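Local coordinates for protein aminotransferase (Streptomyces pactum, PDB 4ZM4) that belongs to the class-III aminotransferases, pyridoxal-phosphate-dependent enzymes, and pairs with a second copy of itself so that both subunits contribute to each cofactor site, at residues 67-71 with 279-284; 99-103 with 318-322; 117-121 with 307-313; 340-345 with 429-435. The protein carries 1 engineered substitution. The contacts are given in a common frame with arbitrary orientation. Residue numbers count along the deposited sequence, not the author numbering.

Contact 1: residues 67-71 with 279-284. Engineered in segment 279-284: Arg279 (natural residue Lys). With P3B ((3E,4R,5R)-4,5-dihydroxy-3-{[(Z)-{3-hydroxy-2-methyl-5-[(phosphonooxy)methyl]pyridin-4(1H)-ylidene}methyl]imino}cyclohex-1-ene-1-carboxylic acid), chain H.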
loop_
_atom_site.group_PDB
_atom_site.type_symbol
_atom_site.label_atom_id
_atom_site.label_comp_id
_atom_site.label_asym_id
_atom_site.label_seq_id
_atom_site.Cartn_x
_atom_site.Cartn_y
_atom_site.Cartn_z
ATOM N N TYR B 67 12.492 2.633 9.995
ATOM C CA TYR B 67 11.258 3.147 10.579
ATOM C C TYR B 67 10.314 2.108 11.254
ATOM O O TYR B 67 9.093 2.306 11.274
ATOM C CB TYR B 67 10.519 4.021 9.547
ATOM C CG TYR B 67 11.318 5.196 9.030
ATOM C CD1 TYR B 67 11.328 6.415 9.693
ATOM C CD2 TYR B 67 12.039 5.101 7.865
ATOM C CE1 TYR B 67 12.027 7.511 9.192
ATOM C CE2 TYR B 67 12.733 6.194 7.354
ATOM C CZ TYR B 67 12.738 7.394 8.019
ATOM O OH TYR B 67 13.466 8.466 7.515
ATOM N N GLY B 68 10.875 1.062 11.867
ATOM C CA GLY B 68 10.114 0.209 12.801
ATOM C C GLY B 68 9.957 -1.297 12.578
ATOM O O GLY B 68 9.677 -2.017 13.532
ATOM N N PRO B 69 10.085 -1.784 11.338
ATOM C CA PRO B 69 9.797 -3.219 11.084
ATOM C C PRO B 69 10.819 -4.224 11.607
ATOM O O PRO B 69 10.454 -5.368 11.847
ATOM C CB PRO B 69 9.761 -3.336 9.550
ATOM C CG PRO B 69 9.880 -1.963 9.020
ATOM C CD PRO B 69 10.436 -1.073 10.104
ATOM N N HIS B 70 12.058 -3.792 11.828
ATOM C CA HIS B 70 13.178 -4.704 12.006
ATOM C C HIS B 70 13.531 -4.896 13.454
ATOM O O HIS B 70 14.491 -4.334 13.974
ATOM C CB HIS B 70 14.355 -4.192 11.183
ATOM C CG HIS B 70 14.029 -4.063 9.729
ATOM N ND1 HIS B 70 13.867 -2.836 9.100
ATOM C CD2 HIS B 70 13.778 -5.001 8.795
ATOM C CE1 HIS B 70 13.528 -3.033 7.840
ATOM N NE2 HIS B 70 13.478 -4.332 7.624
ATOM N N LEU B 71 12.766 -5.745 14.100
ATOM C CA LEU B 71 12.959 -6.070 15.498
ATOM C C LEU B 71 14.252 -6.867 15.717
ATOM O O LEU B 71 14.900 -6.764 16.778
ATOM C CB LEU B 71 11.762 -6.854 15.979
ATOM C CG LEU B 71 11.461 -6.846 17.454
ATOM C CD1 LEU B 71 11.062 -5.465 17.918
ATOM C CD2 LEU B 71 10.336 -7.836 17.754
ATOM N N ARG B 279 4.469 -3.104 10.000
ATOM C CA ARG B 279 5.858 -2.942 10.491
ATOM C C ARG B 279 6.487 -4.218 11.009
ATOM O O ARG B 279 6.981 -4.997 10.214
ATOM C CB ARG B 279 5.962 -1.840 11.540
ATOM C CG ARG B 279 5.451 -0.514 11.068
ATOM C CD ARG B 279 6.397 0.226 10.157
ATOM N NE ARG B 279 5.589 1.166 9.397
ATOM C CZ ARG B 279 5.510 2.483 9.579
ATOM N NH1 ARG B 279 6.218 3.138 10.506
ATOM N NH2 ARG B 279 4.692 3.155 8.780
ATOM N N VAL B 280 6.499 -4.422 12.327
ATOM C CA VAL B 280 7.149 -5.590 12.911
ATOM C C VAL B 280 6.433 -6.840 12.388
ATOM O O VAL B 280 7.060 -7.883 12.150
ATOM C CB VAL B 280 7.141 -5.567 14.462
ATOM C CG1 VAL B 280 7.650 -6.882 15.027
ATOM C CG2 VAL B 280 7.986 -4.420 14.975
ATOM N N MET B 281 5.125 -6.721 12.185
ATOM C CA MET B 281 4.293 -7.859 11.765
ATOM C C MET B 281 4.851 -8.563 10.545
ATOM O O MET B 281 4.899 -9.759 10.521
ATOM C CB MET B 281 2.855 -7.385 11.477
ATOM C CG MET B 281 1.840 -8.515 11.337
ATOM S SD MET B 281 0.194 -7.830 11.111
ATOM C CE MET B 281 0.298 -7.311 9.382
ATOM N N GLY B 282 5.256 -7.805 9.533
ATOM C CA GLY B 282 5.773 -8.359 8.307
ATOM C C GLY B 282 7.278 -8.280 8.133
ATOM O O GLY B 282 7.775 -8.588 7.058
ATOM N N GLY B 283 8.008 -7.857 9.166
ATOM C CA GLY B 283 9.473 -7.782 9.137
ATOM C C GLY B 283 10.089 -6.970 8.017
ATOM O O GLY B 283 11.201 -7.264 7.545
ATOM N N GLY B 284 9.380 -5.941 7.590
ATOM C CA GLY B 284 9.821 -5.123 6.450
ATOM C C GLY B 284 9.153 -5.399 5.122
ATOM O O GLY B 284 9.337 -4.626 4.195
HETATM O OAH P3B H . 1.435 4.244 5.097
HETATM P PBA P3B H . 2.510 3.524 6.013
HETATM O OAI P3B H . 3.745 4.353 5.827
HETATM O OAC P3B H . 2.779 2.080 5.623
HETATM O OAQ P3B H . 1.850 3.741 7.535
HETATM C CAM P3B H . 1.189 4.984 7.940
HETATM C CAV P3B H . 1.308 5.068 9.305
HETATM C CAL P3B H . 0.189 4.745 10.059
HETATM N NAP P3B H . 0.296 4.776 11.443
HETATM C CAU P3B H . 1.482 5.103 12.060
HETATM C CAA P3B H . 1.572 5.163 13.425
HETATM C CAW P3B H . 2.538 5.445 11.339
HETATM O OAE P3B H . 3.671 5.759 12.007
HETATM C CAX P3B H . 2.531 5.415 9.944
HETATM C CAJ P3B H . 3.697 5.801 9.194
HETATM N NAO P3B H . 4.798 6.358 9.802
HETATM C CAT P3B H . 5.867 6.837 9.090
HETATM C CAK P3B H . 5.922 6.996 7.677
HETATM C CAS P3B H . 6.993 7.561 6.994
HETATM C CAR P3B H . 7.027 7.642 5.589
HETATM O OAD P3B H . 8.024 8.049 4.971
HETATM O OAB P3B H . 6.065 7.399 4.902
HETATM C CAN P3B H . 8.162 7.795 7.605
HETATM C CAY P3B H . 8.286 7.537 9.115
HETATM O OAF P3B H . 9.065 8.666 9.558
HETATM C CAZ P3B H . 6.929 7.359 9.909
HETATM O OAG P3B H . 7.012 6.692 11.222
#
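Start with Arg279, an engineered residue that replaces the natural lysine. Its side chain bends twice at the base, with chi1 and chi2 both m, then runs out past the Pro69 ring toward P3B. On the way Arg279 NH1 donates to Tyr67 O at 3.1 Å. Tyr67 takes the m rotamer, which swings its ring away from segment 279-284 and lays one face against CAN of P3B. His70 is also m; its ND1 is held by the carbonyl of Met65, while its NE2 sits 3.9 Å from Gly284 CA. A beta carbon on Gly284 would strike that ring. Pro69 lies over the 279-284 backbone, with its CB 3.3 Å from both Arg279 O and Gly284 N, and its own O receives a CA-H...O contact from Val280 CA at 3.5 Å. Farther out, Leu71 CD2 meets Val280 CG1 at 3.9 Å. From the second subunit, Tyr311 OH bonds to Arg279 N. This buried loop-to-loop contact forms part of the P3B pocket; in class-III aminotransferases the lysine at this position carries the cofactor. Chemically, one guanidinium-carbonyl bond ties the ligand end, and the rest is mainly van der Waals packing of Pro69, Val280, Leu71 and the glycine backbone.

Contact 2: residues 99-103 with 318-322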
loop_
_atom_site.group_PDB
_atom_site.type_symbol
_atom_site.label_atom_id
_atom_site.label_comp_id
_atom_site.label_asym_id
_atom_site.label_seq_id
_atom_site.Cartn_x
_atom_site.Cartn_y
_atom_site.Cartn_z
ATOM N N LEU B 99 -2.238 -20.246 3.884
ATOM C CA LEU B 99 -1.543 -19.342 4.808
ATOM C C LEU B 99 -2.514 -18.390 5.533
ATOM O O LEU B 99 -2.283 -18.050 6.682
ATOM C CB LEU B 99 -0.484 -18.513 4.060
ATOM C CG LEU B 99 0.742 -19.264 3.565
ATOM C CD1 LEU B 99 1.498 -18.449 2.538
ATOM C CD2 LEU B 99 1.643 -19.632 4.729
ATOM N N ASP B 100 -3.571 -17.976 4.845
ATOM C CA ASP B 100 -4.488 -16.945 5.351
ATOM C C ASP B 100 -4.969 -17.262 6.772
ATOM O O ASP B 100 -4.877 -16.417 7.647
ATOM C CB ASP B 100 -5.698 -16.758 4.414
ATOM C CG ASP B 100 -5.297 -16.383 2.983
ATOM O OD1 ASP B 100 -4.102 -16.212 2.700
ATOM O OD2 ASP B 100 -6.177 -16.316 2.100
ATOM N N ALA B 101 -5.329 -18.522 7.022
ATOM C CA ALA B 101 -5.718 -18.962 8.379
ATOM C C ALA B 101 -4.562 -18.922 9.398
ATOM O O ALA B 101 -4.770 -18.608 10.579
ATOM C CB ALA B 101 -6.347 -20.363 8.344
ATOM N N ARG B 102 -3.365 -19.257 8.941
ATOM C CA ARG B 102 -2.188 -19.270 9.827
ATOM C C ARG B 102 -1.783 -17.839 10.207
ATOM O O ARG B 102 -1.534 -17.568 11.378
ATOM C CB ARG B 102 -1.025 -20.006 9.187
ATOM C CG ARG B 102 -1.320 -21.440 8.783
ATOM C CD ARG B 102 -0.328 -22.421 9.442
ATOM N NE ARG B 102 -0.077 -22.100 10.856
ATOM C CZ ARG B 102 1.053 -21.618 11.424
ATOM N NH1 ARG B 102 2.173 -21.394 10.736
ATOM N NH2 ARG B 102 1.047 -21.359 12.731
ATOM N N ALA B 103 -1.786 -16.928 9.237
ATOM C CA ALA B 103 -1.527 -15.516 9.547
ATOM C C ALA B 103 -2.565 -14.964 10.494
ATOM O O ALA B 103 -2.232 -14.378 11.520
ATOM C CB ALA B 103 -1.470 -14.694 8.287
ATOM N N LEU B 318 1.735 -12.708 3.568
ATOM C CA LEU B 318 1.266 -13.549 4.677
ATOM C C LEU B 318 2.285 -14.627 5.105
ATOM O O LEU B 318 2.378 -14.961 6.288
ATOM C CB LEU B 318 -0.110 -14.149 4.370
ATOM C CG LEU B 318 -1.180 -13.085 4.112
ATOM C CD1 LEU B 318 -2.576 -13.704 4.184
ATOM C CD2 LEU B 318 -1.089 -11.908 5.085
ATOM N N ARG B 319 3.119 -15.092 4.187
ATOM C CA ARG B 319 4.265 -15.914 4.594
ATOM C C ARG B 319 5.189 -15.123 5.533
ATOM O O ARG B 319 5.696 -15.648 6.539
ATOM C CB ARG B 319 5.021 -16.423 3.357
ATOM C CG ARG B 319 6.048 -17.512 3.644
ATOM C CD ARG B 319 5.409 -18.824 4.095
ATOM N NE ARG B 319 6.430 -19.796 4.443
ATOM C CZ ARG B 319 7.024 -20.610 3.584
ATOM N NH1 ARG B 319 6.694 -20.628 2.304
ATOM N NH2 ARG B 319 7.962 -21.422 4.008
ATOM N N ALA B 320 5.434 -13.850 5.204
ATOM C CA ALA B 320 6.267 -13.016 6.058
ATOM C C ALA B 320 5.632 -12.845 7.455
ATOM O O ALA B 320 6.330 -12.859 8.449
ATOM C CB ALA B 320 6.519 -11.660 5.403
ATOM N N VAL B 321 4.312 -12.671 7.514
ATOM C CA VAL B 321 3.639 -12.507 8.798
ATOM C C VAL B 321 3.798 -13.792 9.588
ATOM O O VAL B 321 4.140 -13.755 10.770
ATOM C CB VAL B 321 2.139 -12.135 8.650
ATOM C CG1 VAL B 321 1.394 -12.201 9.969
ATOM C CG2 VAL B 321 1.980 -10.736 8.061
ATOM N N VAL B 322 3.580 -14.926 8.939
ATOM C CA VAL B 322 3.693 -16.237 9.599
ATOM C C VAL B 322 5.097 -16.510 10.132
ATOM O O VAL B 322 5.277 -16.940 11.268
ATOM C CB VAL B 322 3.249 -17.363 8.641
ATOM C CG1 VAL B 322 3.703 -18.746 9.153
ATOM C CG2 VAL B 322 1.733 -17.314 8.444
#
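Val322 pushes its CG2 methyl between Leu99 and Ala103, 4.4 Å from Leu99 CD2 and 4.1 Å from Ala103 CB. Leu318, one turn earlier, meets the same two residues: its CB is 4.4 Å from Leu99 CB and 4.2 Å from Ala103 CB. Pairs spaced four apart face each other, and segments 99-103 and 318-322 run 39° from parallel, their axes 8.9 Å apart at closest approach. The small Ala103 lets the backbones close in, down to 5.3 Å between Ala103 CA and Val322 CA, and its CB also reaches Val321 CG1 at 4.2 Å. At the margins, Arg102 NH1 lies 3.4 Å from Val322 CG1, and Leu99 CD2 touches Arg319 CD at 3.9 Å; the head of Arg319 goes on to Gln86 and a salt bridge with Asp85. Phe119 of strand 116-120 packs on Ala103 and Leu318, so the helix pair sits against the edge of the seven-stranded sheet of the cofactor-binding domain. Asp100 OD2 accepts from His97 N, but OD1, 3.3 Å from Leu318 CD1, finds no partner in the model. The segments are thus joined mainly by apolar packing, with no hydrogen bond between them, at the price of one buried carboxylate oxygen.

Contact 3: residues 117-121 with 307-313. With PLP (pyridoxal-5'-phosphate), chain G.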
loop_
_atom_site.group_PDB
_atom_site.type_symbol
_atom_site.label_atom_id
_atom_site.label_comp_id
_atom_site.label_asym_id
_atom_site.label_seq_id
_atom_site.Cartn_x
_atom_site.Cartn_y
_atom_site.Cartn_z
ATOM N N VAL B 117 -9.229 -10.303 11.186
ATOM C CA VAL B 117 -8.527 -9.198 10.543
ATOM C C VAL B 117 -8.858 -9.132 9.069
ATOM O O VAL B 117 -9.437 -10.069 8.507
ATOM C CB VAL B 117 -6.981 -9.330 10.678
ATOM C CG1 VAL B 117 -6.548 -9.265 12.110
ATOM C CG2 VAL B 117 -6.474 -10.639 10.063
ATOM N N ARG B 118 -8.491 -8.006 8.456
ATOM C CA ARG B 118 -8.279 -7.937 7.021
ATOM C C ARG B 118 -6.913 -7.322 6.783
ATOM O O ARG B 118 -6.425 -6.544 7.593
ATOM C CB ARG B 118 -9.361 -7.153 6.334
ATOM C CG ARG B 118 -10.663 -7.929 6.211
ATOM C CD ARG B 118 -11.438 -7.519 4.978
ATOM N NE ARG B 118 -12.782 -8.066 4.939
ATOM C CZ ARG B 118 -13.619 -7.900 3.918
ATOM N NH1 ARG B 118 -13.251 -7.199 2.838
ATOM N NH2 ARG B 118 -14.827 -8.454 3.958
ATOM N N PHE B 119 -6.265 -7.765 5.717
ATOM C CA PHE B 119 -4.929 -7.309 5.376
ATOM C C PHE B 119 -4.964 -6.210 4.328
ATOM O O PHE B 119 -5.926 -6.083 3.565
ATOM C CB PHE B 119 -4.077 -8.459 4.859
ATOM C CG PHE B 119 -3.757 -9.479 5.921
ATOM C CD1 PHE B 119 -2.734 -9.231 6.837
ATOM C CD2 PHE B 119 -4.493 -10.634 6.024
ATOM C CE1 PHE B 119 -2.456 -10.132 7.824
ATOM C CE2 PHE B 119 -4.214 -11.530 7.015
ATOM C CZ PHE B 119 -3.206 -11.282 7.924
ATOM N N ALA B 120 -3.870 -5.441 4.319
ATOM C CA ALA B 120 -3.661 -4.347 3.397
ATOM C C ALA B 120 -2.177 -4.319 3.083
ATOM O O ALA B 120 -1.401 -5.045 3.699
ATOM C CB ALA B 120 -4.107 -3.017 4.028
ATOM N N ASN B 121 -1.780 -3.395 2.210
ATOM C CA ASN B 121 -0.366 -3.244 1.852
ATOM C C ASN B 121 0.373 -2.267 2.748
ATOM O O ASN B 121 1.596 -2.278 2.778
ATOM C CB ASN B 121 -0.249 -2.777 0.404
ATOM C CG ASN B 121 -0.969 -3.690 -0.536
ATOM O OD1 ASN B 121 -0.583 -4.855 -0.703
ATOM N ND2 ASN B 121 -2.044 -3.188 -1.164
ATOM N N HIS B 307 -13.358 -3.198 1.958
ATOM C CA HIS B 307 -11.935 -3.040 1.883
ATOM C C HIS B 307 -11.505 -3.683 0.584
ATOM O O HIS B 307 -12.210 -4.563 0.052
ATOM C CB HIS B 307 -11.234 -3.684 3.095
ATOM C CG HIS B 307 -9.746 -3.532 3.054
ATOM N ND1 HIS B 307 -9.135 -2.308 2.885
ATOM C CD2 HIS B 307 -8.752 -4.447 3.112
ATOM C CE1 HIS B 307 -7.832 -2.473 2.891
ATOM N NE2 HIS B 307 -7.573 -3.761 3.000
ATOM N N ALA B 308 -10.353 -3.282 0.068
ATOM C CA ALA B 308 -9.939 -3.803 -1.235
ATOM C C ALA B 308 -8.433 -3.728 -1.428
ATOM O O ALA B 308 -7.713 -3.339 -0.510
ATOM C CB ALA B 308 -10.677 -3.044 -2.348
ATOM N N GLY B 309 -7.992 -4.056 -2.649
ATOM C CA GLY B 309 -6.594 -3.960 -3.021
ATOM C C GLY B 309 -6.153 -5.311 -3.539
ATOM O O GLY B 309 -6.159 -6.299 -2.813
ATOM N N VAL B 310 -5.784 -5.343 -4.805
ATOM C CA VAL B 310 -5.490 -6.589 -5.472
ATOM C C VAL B 310 -4.390 -7.367 -4.732
ATOM O O VAL B 310 -4.422 -8.594 -4.718
ATOM C CB VAL B 310 -5.111 -6.328 -6.972
ATOM C CG1 VAL B 310 -3.641 -5.970 -7.112
ATOM C CG2 VAL B 310 -5.414 -7.533 -7.823
ATOM N N TYR B 311 -3.426 -6.655 -4.137
ATOM C CA TYR B 311 -2.287 -7.281 -3.426
ATOM C C TYR B 311 -2.572 -7.590 -1.962
ATOM O O TYR B 311 -1.708 -8.107 -1.251
ATOM C CB TYR B 311 -1.054 -6.351 -3.457
ATOM C CG TYR B 311 -0.519 -5.983 -4.807
ATOM C CD1 TYR B 311 -0.020 -6.962 -5.675
ATOM C CD2 TYR B 311 -0.467 -4.667 -5.216
ATOM C CE1 TYR B 311 0.461 -6.640 -6.931
ATOM C CE2 TYR B 311 0.029 -4.331 -6.461
ATOM C CZ TYR B 311 0.502 -5.311 -7.304
ATOM O OH TYR B 311 1.000 -4.963 -8.543
ATOM N N ALA B 312 -3.730 -7.196 -1.483
ATOM C CA ALA B 312 -3.983 -7.298 -0.079
ATOM C C ALA B 312 -3.949 -8.773 0.291
ATOM O O ALA B 312 -4.617 -9.572 -0.329
ATOM C CB ALA B 312 -5.305 -6.643 0.292
ATOM N N GLY B 313 -3.183 -9.104 1.330
ATOM C CA GLY B 313 -3.151 -10.464 1.830
ATOM C C GLY B 313 -2.501 -11.435 0.842
ATOM O O GLY B 313 -2.864 -12.577 0.807
HETATM N N1 PLP G . -6.290 0.795 -11.360
HETATM C C2 PLP G . -6.820 -0.180 -12.107
HETATM C C2A PLP G . -6.970 0.102 -13.558
HETATM C C3 PLP G . -7.198 -1.491 -11.518
HETATM O O3 PLP G . -7.726 -2.479 -12.299
HETATM C C4 PLP G . -6.984 -1.703 -10.052
HETATM C C4A PLP G . -7.474 -2.963 -9.416
HETATM O O4A PLP G . -8.307 -3.695 -10.031
HETATM C C5 PLP G . -6.384 -0.519 -9.347
HETATM C C6 PLP G . -6.100 0.656 -10.046
HETATM C C5A PLP G . -6.067 -0.474 -7.882
HETATM O O4P PLP G . -4.747 -1.001 -7.585
HETATM P P PLP G . -4.671 -1.867 -6.204
HETATM O O1P PLP G . -5.065 -0.806 -5.148
HETATM O O2P PLP G . -3.246 -2.359 -6.106
HETATM O O3P PLP G . -5.747 -2.928 -6.268
HETATM O O HOH W 1 -1.130 -7.285 2.304
HETATM O O HOH W 2 -3.372 -3.719 -3.757
#
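One direct hydrogen bond joins the segments: His307 NE2 donates to Phe119 O at 2.9 Å, while its ND1 is taken by Ser129. Two waters add further links. Water 1 donates to Ala120 O (2.7 Å) and accepts from Gly313 N (2.9 Å). Water 2 accepts from Asn121 ND2 and Tyr311 N, each at 3.0 Å, and donates to PLP O2P at 2.7 Å, so Asn121, just past the end of the strand, reaches the cofactor through this water. The type I turn from Gly309 to Ala312, closed by Ala312 N to Gly309 O at 2.9 Å, supplies one direct bond to the cofactor; it points Val310 N straight at PLP O3P, 2.8 Å away. This phosphate belongs to a site shared between subunits, since Gly123 and Thr124 of the second subunit also bind the PLP. Van der Waals contacts fill in: Ala312 CB on Phe119 O at 3.4 Å, Gly313 N on Phe119 CB at 3.7 Å, and Tyr311 CB on Asn121 OD1 at 3.2 Å. Strand 116-120 is an edge of the seven-stranded sheet, paired with strand 288-292; Phe119 packs on helix 98-110, and the loop 307-313 leads into helix 315-329.

Contact 4: residues 340-345 with 429-435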
loop_
_atom_site.group_PDB
_atom_site.type_symbol
_atom_site.label_atom_id
_atom_site.label_comp_id
_atom_site.label_asym_id
_atom_site.label_seq_id
_atom_site.Cartn_x
_atom_site.Cartn_y
_atom_site.Cartn_z
ATOM N N ASP B 340 16.300 -4.706 28.108
ATOM C CA ASP B 340 17.710 -4.523 28.538
ATOM C C ASP B 340 18.516 -3.748 27.495
ATOM O O ASP B 340 19.313 -2.878 27.836
ATOM C CB ASP B 340 18.428 -5.863 28.787
ATOM C CG ASP B 340 17.786 -6.692 29.903
ATOM O OD1 ASP B 340 17.030 -6.145 30.733
ATOM O OD2 ASP B 340 18.036 -7.919 29.939
ATOM N N THR B 341 18.319 -4.096 26.218
ATOM C CA THR B 341 18.937 -3.371 25.120
ATOM C C THR B 341 18.622 -1.863 25.178
ATOM O O THR B 341 19.515 -1.033 25.094
ATOM C CB THR B 341 18.507 -3.946 23.761
ATOM O OG1 THR B 341 18.948 -5.298 23.660
ATOM C CG2 THR B 341 19.132 -3.143 22.614
ATOM N N GLY B 342 17.353 -1.538 25.341
ATOM C CA GLY B 342 16.908 -0.155 25.408
ATOM C C GLY B 342 17.431 0.568 26.632
ATOM O O GLY B 342 17.843 1.729 26.547
ATOM N N GLN B 343 17.436 -0.116 27.761
ATOM C CA GLN B 343 17.922 0.474 28.985
ATOM C C GLN B 343 19.382 0.809 28.813
ATOM O O GLN B 343 19.840 1.896 29.205
ATOM C CB GLN B 343 17.727 -0.481 30.175
ATOM C CG GLN B 343 18.058 0.139 31.534
ATOM C CD GLN B 343 17.031 1.152 31.976
ATOM O OE1 GLN B 343 17.281 2.352 31.987
ATOM N NE2 GLN B 343 15.855 0.670 32.351
ATOM N N TYR B 344 20.144 -0.136 28.269
ATOM C CA TYR B 344 21.569 0.094 28.096
ATOM C C TYR B 344 21.826 1.266 27.147
ATOM O O TYR B 344 22.765 2.035 27.362
ATOM C CB TYR B 344 22.286 -1.175 27.630
ATOM C CG TYR B 344 23.805 -1.064 27.704
ATOM C CD1 TYR B 344 24.450 -0.852 28.925
ATOM C CD2 TYR B 344 24.586 -1.177 26.562
ATOM C CE1 TYR B 344 25.829 -0.745 29.005
ATOM C CE2 TYR B 344 25.957 -1.097 26.630
ATOM C CZ TYR B 344 26.578 -0.883 27.857
ATOM O OH TYR B 344 27.952 -0.803 27.923
ATOM N N MET B 345 21.028 1.395 26.088
ATOM C CA MET B 345 21.221 2.515 25.158
ATOM C C MET B 345 20.870 3.786 25.892
ATOM O O MET B 345 21.618 4.751 25.832
ATOM C CB MET B 345 20.378 2.379 23.883
ATOM C CG MET B 345 20.533 3.568 22.918
ATOM S SD MET B 345 22.144 3.634 22.066
ATOM C CE MET B 345 21.814 2.476 20.737
ATOM N N ARG B 429 25.525 -4.952 23.068
ATOM C CA ARG B 429 26.329 -4.057 23.916
ATOM C C ARG B 429 27.504 -3.428 23.167
ATOM O O ARG B 429 27.756 -2.237 23.326
ATOM C CB ARG B 429 26.860 -4.762 25.178
ATOM C CG ARG B 429 25.991 -4.570 26.425
ATOM C CD ARG B 429 25.202 -5.817 26.809
ATOM N NE ARG B 429 24.025 -5.496 27.615
ATOM C CZ ARG B 429 22.770 -5.412 27.166
ATOM N NH1 ARG B 429 22.464 -5.624 25.878
ATOM N NH2 ARG B 429 21.804 -5.112 28.030
ATOM N N ASP B 430 28.224 -4.207 22.371
ATOM C CA ASP B 430 29.409 -3.667 21.710
ATOM C C ASP B 430 29.005 -2.559 20.732
ATOM O O ASP B 430 29.674 -1.530 20.658
ATOM C CB ASP B 430 30.215 -4.748 20.961
ATOM C CG ASP B 430 30.884 -5.783 21.903
ATOM O OD1 ASP B 430 31.286 -6.852 21.395
ATOM O OD2 ASP B 430 31.060 -5.523 23.122
ATOM N N VAL B 431 27.910 -2.781 19.986
ATOM C CA VAL B 431 27.373 -1.794 19.040
ATOM C C VAL B 431 27.037 -0.477 19.755
ATOM O O VAL B 431 27.464 0.587 19.338
ATOM C CB VAL B 431 26.122 -2.323 18.308
ATOM C CG1 VAL B 431 25.415 -1.186 17.588
ATOM C CG2 VAL B 431 26.490 -3.416 17.326
ATOM N N ILE B 432 26.325 -0.593 20.868
ATOM C CA ILE B 432 25.939 0.552 21.657
ATOM C C ILE B 432 27.158 1.267 22.237
ATOM O O ILE B 432 27.163 2.492 22.331
ATOM C CB ILE B 432 24.961 0.110 22.773
ATOM C CG1 ILE B 432 23.632 -0.358 22.137
ATOM C CG2 ILE B 432 24.718 1.226 23.775
ATOM C CD1 ILE B 432 22.755 -1.211 23.016
ATOM N N ASP B 433 28.179 0.518 22.646
ATOM C CA ASP B 433 29.451 1.130 23.062
ATOM C C ASP B 433 30.092 1.919 21.907
ATOM O O ASP B 433 30.544 3.030 22.111
ATOM C CB ASP B 433 30.433 0.091 23.665
ATOM C CG ASP B 433 29.999 -0.407 25.070
ATOM O OD1 ASP B 433 29.120 0.207 25.718
ATOM O OD2 ASP B 433 30.561 -1.411 25.537
ATOM N N LYS B 434 30.105 1.368 20.694
ATOM C CA LYS B 434 30.554 2.149 19.523
ATOM C C LYS B 434 29.693 3.378 19.300
ATOM O O LYS B 434 30.193 4.430 18.925
ATOM C CB LYS B 434 30.550 1.314 18.246
ATOM C CG LYS B 434 31.623 0.246 18.193
ATOM C CD LYS B 434 31.773 -0.313 16.781
ATOM C CE LYS B 434 32.717 -1.514 16.769
ATOM N NZ LYS B 434 32.984 -1.985 15.379
ATOM N N VAL B 435 28.387 3.248 19.496
ATOM C CA VAL B 435 27.502 4.391 19.296
ATOM C C VAL B 435 27.882 5.518 20.262
ATOM O O VAL B 435 27.969 6.681 19.872
ATOM C CB VAL B 435 26.027 3.998 19.447
ATOM C CG1 VAL B 435 25.142 5.228 19.582
ATOM C CG2 VAL B 435 25.600 3.126 18.260
#
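The strongest polar link here is Tyr344 OH donating to Asp433 OD1 at 2.7 Å, a bond near the surface between the tip of one helix's side chain and the carboxylate of the other. Arg429 makes a weaker one: its NH2 reaches Asp340 O at 3.4 Å with poor geometry, and that carbonyl already accepts Tyr344 N at 2.9 Å within its own helix. Between these two bonds Arg429 CG lies over the Tyr344 ring, a CH-pi contact 3.9 Å from the centroid. Helices 334-355 and 429-444, the latter the last of the chain, probably belong to the smaller, C-terminal part of the fold type I aminotransferase architecture, where Val435 packs on Ile61 of strand 59-62; segments 340-345 and 429-435 run 21° from parallel, their axes 10.3 Å apart at closest approach. Thr341 OG1 turns back to Arg337 O, and Thr341 O takes Met345 N at 3.0 Å. Arg429 O is likewise occupied, by Asp433 N at 2.9 Å. Beneath these polar groups the filling is apolar: Ile432 CG2 is 3.7 Å from Tyr344 CD2, Ile432 CG1 is 3.6 Å from Met345 CE, and Met345 SD stands 4.2 Å from Val435 CG1.

How the contacts relate
Contacts 1, 2 and 3 form a continuous cluster. Phe119 of contact 3 touches both others: its CE1 lies 3.5 Å from Leu318 CD2 of contact 2 and 4.2 Å from Met281 CE of contact 1. Contacts 2 and 3 have centres 13 Å apart, and contact 3 is nested in the chain loop that contact 2 closes. Contacts 1 and 3 serve opposite cofactor sites of the dimer: contact 1 lines the P3B pocket of its own chain, to which Gly309 and Val310 of the second subunit bond, while contact 3 offers the equivalent turn to PLP. Contact 4 stands apart, its nearest atoms about 8 Å from contact 1 and its centre 38 Å from that of contact 3.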